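Local coordinates for protein phosphoribosylformylglycinamidine cyclo-ligase (Thermus thermophilus HB8, PDB 5AVM) that probably catalyses the ATP-dependent ring closure of formylglycinamidine ribonucleotide to aminoimidazole ribonucleotide in de novo purine biosynthesis, at residues V196-L209 and P274-P286. Sequence-based numbering, arbitrary orientation.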
# COMPACT_ATOMS: atom_id res chain seq x y z
N VAL B 196 -10.49 -12.21 -23.51
CA VAL B 196 -11.73 -12.73 -24.06
C VAL B 196 -12.56 -11.68 -24.82
O VAL B 196 -13.09 -11.97 -25.89
CB VAL B 196 -12.59 -13.38 -22.94
CG1 VAL B 196 -14.00 -13.64 -23.44
CG2 VAL B 196 -11.96 -14.68 -22.50
N VAL B 197 -12.66 -10.47 -24.27
CA VAL B 197 -13.42 -9.41 -24.92
C VAL B 197 -12.59 -8.56 -25.88
O VAL B 197 -13.10 -7.63 -26.50
CB VAL B 197 -14.09 -8.47 -23.88
CG1 VAL B 197 -14.98 -9.27 -22.96
CG2 VAL B 197 -13.03 -7.72 -23.10
N ALA B 198 -11.30 -8.87 -25.99
CA ALA B 198 -10.39 -8.13 -26.85
C ALA B 198 -10.91 -8.03 -28.28
O ALA B 198 -10.87 -9.00 -29.04
CB ALA B 198 -9.03 -8.79 -26.85
N GLY B 199 -11.40 -6.84 -28.65
CA GLY B 199 -11.90 -6.64 -29.99
C GLY B 199 -13.41 -6.52 -30.13
O GLY B 199 -13.92 -6.36 -31.23
N GLN B 200 -14.13 -6.62 -29.01
CA GLN B 200 -15.59 -6.51 -29.03
C GLN B 200 -15.99 -5.05 -28.84
O GLN B 200 -15.15 -4.21 -28.51
CB GLN B 200 -16.21 -7.35 -27.91
CG GLN B 200 -15.77 -8.82 -27.86
CD GLN B 200 -16.38 -9.68 -28.96
OE1 GLN B 200 -17.60 -9.75 -29.12
NE2 GLN B 200 -15.52 -10.35 -29.73
N ASP B 201 -17.27 -4.75 -29.07
CA ASP B 201 -17.78 -3.40 -28.89
C ASP B 201 -18.32 -3.33 -27.47
O ASP B 201 -19.51 -3.52 -27.23
CB ASP B 201 -18.89 -3.10 -29.90
CG ASP B 201 -19.33 -1.64 -29.88
OD1 ASP B 201 -18.51 -0.77 -29.51
OD2 ASP B 201 -20.49 -1.36 -30.25
N LEU B 202 -17.41 -3.06 -26.54
CA LEU B 202 -17.75 -2.99 -25.12
C LEU B 202 -18.95 -2.10 -24.86
O LEU B 202 -19.70 -2.32 -23.90
CB LEU B 202 -16.53 -2.49 -24.33
CG LEU B 202 -15.25 -3.32 -24.49
CD1 LEU B 202 -14.13 -2.68 -23.70
CD2 LEU B 202 -15.47 -4.74 -24.03
N SER B 203 -19.15 -1.11 -25.72
CA SER B 203 -20.27 -0.19 -25.57
C SER B 203 -21.57 -0.66 -26.23
O SER B 203 -22.61 -0.01 -26.10
CB SER B 203 -19.88 1.19 -26.12
OG SER B 203 -19.36 1.10 -27.43
N ALA B 204 -21.51 -1.80 -26.93
CA ALA B 204 -22.68 -2.35 -27.61
C ALA B 204 -23.50 -3.24 -26.68
O ALA B 204 -22.95 -4.06 -25.94
CB ALA B 204 -22.25 -3.14 -28.83
N PRO B 205 -24.84 -3.10 -26.73
CA PRO B 205 -25.76 -3.89 -25.91
C PRO B 205 -25.64 -5.39 -26.17
O PRO B 205 -25.39 -5.81 -27.30
CB PRO B 205 -27.13 -3.33 -26.30
CG PRO B 205 -26.83 -1.91 -26.67
CD PRO B 205 -25.56 -2.06 -27.48
N VAL B 206 -25.82 -6.19 -25.12
CA VAL B 206 -25.74 -7.64 -25.25
C VAL B 206 -27.11 -8.23 -24.92
O VAL B 206 -27.76 -7.80 -23.97
CB VAL B 206 -24.68 -8.24 -24.30
CG1 VAL B 206 -24.61 -9.74 -24.47
CG2 VAL B 206 -23.32 -7.62 -24.59
N PRO B 207 -27.57 -9.23 -25.70
CA PRO B 207 -28.88 -9.81 -25.40
C PRO B 207 -28.98 -10.36 -23.99
O PRO B 207 -29.60 -9.75 -23.11
CB PRO B 207 -29.02 -10.90 -26.46
CG PRO B 207 -27.59 -11.31 -26.71
CD PRO B 207 -26.92 -9.96 -26.79
N GLU B 208 -28.35 -11.51 -23.77
CA GLU B 208 -28.38 -12.19 -22.48
C GLU B 208 -27.91 -11.44 -21.23
O GLU B 208 -28.01 -11.98 -20.13
CB GLU B 208 -27.60 -13.50 -22.60
CG GLU B 208 -26.17 -13.36 -23.10
CD GLU B 208 -25.55 -14.69 -23.48
OE1 GLU B 208 -25.37 -15.55 -22.59
OE2 GLU B 208 -25.27 -14.89 -24.68
N LEU B 209 -27.42 -10.21 -21.39
CA LEU B 209 -26.94 -9.44 -20.24
C LEU B 209 -27.94 -8.42 -19.71
O LEU B 209 -28.07 -8.24 -18.50
CB LEU B 209 -25.63 -8.72 -20.58
CG LEU B 209 -24.45 -9.54 -21.11
CD1 LEU B 209 -23.22 -8.66 -21.21
CD2 LEU B 209 -24.19 -10.73 -20.20
N PRO B 274 -24.96 -13.12 -15.39
CA PRO B 274 -24.99 -13.57 -16.78
C PRO B 274 -23.71 -13.31 -17.57
O PRO B 274 -23.44 -13.99 -18.57
CB PRO B 274 -26.18 -12.82 -17.36
CG PRO B 274 -26.10 -11.51 -16.63
CD PRO B 274 -25.84 -11.95 -15.20
N VAL B 275 -22.93 -12.33 -17.12
CA VAL B 275 -21.68 -11.97 -17.78
C VAL B 275 -20.65 -13.08 -17.74
O VAL B 275 -19.78 -13.14 -18.61
CB VAL B 275 -21.05 -10.71 -17.16
CG1 VAL B 275 -20.47 -11.04 -15.79
CG2 VAL B 275 -20.00 -10.15 -18.08
N PHE B 276 -20.74 -13.97 -16.75
CA PHE B 276 -19.78 -15.07 -16.63
C PHE B 276 -19.88 -16.14 -17.72
O PHE B 276 -18.94 -16.34 -18.49
CB PHE B 276 -19.90 -15.74 -15.25
CG PHE B 276 -19.39 -14.88 -14.13
CD1 PHE B 276 -18.08 -14.39 -14.15
CD2 PHE B 276 -20.21 -14.55 -13.06
CE1 PHE B 276 -17.61 -13.59 -13.11
CE2 PHE B 276 -19.75 -13.75 -12.02
CZ PHE B 276 -18.45 -13.26 -12.05
N PRO B 277 -21.02 -16.85 -17.81
CA PRO B 277 -21.14 -17.88 -18.85
C PRO B 277 -20.96 -17.29 -20.24
O PRO B 277 -20.59 -17.99 -21.18
CB PRO B 277 -22.53 -18.46 -18.62
CG PRO B 277 -23.29 -17.29 -18.04
CD PRO B 277 -22.30 -16.72 -17.07
N TYR B 278 -21.23 -15.99 -20.36
CA TYR B 278 -21.08 -15.28 -21.62
C TYR B 278 -19.59 -15.22 -21.96
O TYR B 278 -19.17 -15.58 -23.05
CB TYR B 278 -21.64 -13.87 -21.51
CG TYR B 278 -21.47 -13.07 -22.77
CD1 TYR B 278 -22.10 -13.45 -23.95
CD2 TYR B 278 -20.62 -11.97 -22.81
CE1 TYR B 278 -21.89 -12.76 -25.13
CE2 TYR B 278 -20.40 -11.27 -23.99
CZ TYR B 278 -21.03 -11.68 -25.15
OH TYR B 278 -20.80 -11.01 -26.32
N LEU B 279 -18.79 -14.74 -21.01
CA LEU B 279 -17.35 -14.66 -21.20
C LEU B 279 -16.86 -16.07 -21.50
O LEU B 279 -16.13 -16.30 -22.46
CB LEU B 279 -16.69 -14.14 -19.92
CG LEU B 279 -17.11 -12.74 -19.47
CD1 LEU B 279 -16.55 -12.44 -18.09
CD2 LEU B 279 -16.63 -11.72 -20.49
N GLN B 280 -17.26 -17.00 -20.65
CA GLN B 280 -16.90 -18.40 -20.79
C GLN B 280 -17.11 -18.89 -22.22
O GLN B 280 -16.19 -19.42 -22.85
CB GLN B 280 -17.76 -19.22 -19.82
CG GLN B 280 -17.68 -20.72 -19.96
CD GLN B 280 -18.53 -21.42 -18.91
OE1 GLN B 280 -19.63 -20.96 -18.59
NE2 GLN B 280 -18.02 -22.52 -18.37
N ARG B 281 -18.31 -18.69 -22.74
CA ARG B 281 -18.65 -19.10 -24.10
C ARG B 281 -17.80 -18.38 -25.15
O ARG B 281 -17.26 -19.02 -26.06
CB ARG B 281 -20.13 -18.83 -24.39
CG ARG B 281 -21.02 -20.06 -24.50
CD ARG B 281 -22.43 -19.65 -24.89
NE ARG B 281 -22.41 -18.81 -26.08
CZ ARG B 281 -23.12 -17.70 -26.23
NH1 ARG B 281 -23.93 -17.29 -25.25
NH2 ARG B 281 -23.02 -16.99 -27.36
N LEU B 282 -17.70 -17.06 -25.03
CA LEU B 282 -16.93 -16.24 -25.96
C LEU B 282 -15.46 -16.63 -25.97
O LEU B 282 -14.85 -16.76 -27.04
CB LEU B 282 -17.06 -14.76 -25.59
CG LEU B 282 -16.36 -13.73 -26.49
CD1 LEU B 282 -17.04 -13.69 -27.85
CD2 LEU B 282 -16.42 -12.37 -25.84
N GLY B 283 -14.91 -16.83 -24.78
CA GLY B 283 -13.52 -17.22 -24.67
C GLY B 283 -13.36 -18.72 -24.65
O GLY B 283 -12.24 -19.23 -24.54
N GLY B 284 -14.48 -19.43 -24.76
CA GLY B 284 -14.43 -20.88 -24.74
C GLY B 284 -13.64 -21.32 -23.52
O GLY B 284 -12.75 -22.16 -23.61
N ILE B 285 -13.99 -20.74 -22.38
CA ILE B 285 -13.32 -21.02 -21.12
C ILE B 285 -13.97 -22.18 -20.38
O ILE B 285 -15.17 -22.17 -20.11
CB ILE B 285 -13.33 -19.76 -20.22
CG1 ILE B 285 -12.65 -18.60 -20.97
CG2 ILE B 285 -12.62 -20.04 -18.91
CD1 ILE B 285 -12.95 -17.24 -20.39
N PRO B 286 -13.17 -23.22 -20.05
CA PRO B 286 -13.65 -24.40 -19.33
C PRO B 286 -14.21 -24.05 -17.95
O PRO B 286 -13.79 -23.06 -17.35
CB PRO B 286 -12.40 -25.28 -19.24
CG PRO B 286 -11.62 -24.89 -20.47
CD PRO B 286 -11.77 -23.39 -20.48
O HOH W 1 -19.85 -8.71 -27.19
O HOH W 2 -25.37 -15.14 -19.85
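Val206 sets CG1 over one face of the Tyr278 ring, offset toward its rim, in a CH-pi contact 4.3 Å from CG1 to the ring centroid. At the ring's edge, in its plane, a water lies 2.6 Å from Tyr278 OH and donates a hydrogen bond to Gln200 OE1, a water-mediated link from the phenol to the loop. Glu208 crosses the Tyr278 side chain at about a right angle, OE2 3.6 Å from Tyr278 CD1, with carboxylate and ring planes 64° apart. OE2 of Glu208 also offers its syn lone pair to NH1 of Arg281 at 2.8 Å, a salt bridge made at the guanidinium edge with the two groups nearly coplanar. A second water donates to both Glu208 OE1 and Pro274 O, holding the carboxylate from its other oxygen as well. Leu209 lays CD2 against the backbone at Pro274 and Val275, 3.7 Å from Val275 N. At the other end Val196, with CG1 anti to the backbone N (chi1 167°), splits its methyls: CG1 packs 3.6 Å from Leu282 CD2, while CG2 presses tightly on Ile285 CD1 at 3.5 Å. Gly283, within the Schellman motif whose C-prime residue is Gly284, has no side chain to block Val196 CG2. From the end of helix 190-196 the chain bows away from helix 275-283 and returns at Leu209; Leu213 and Leu217 of helix 213-218 touch Tyr278 and Val275, and helix 287-293 meets Ile285 through Met290.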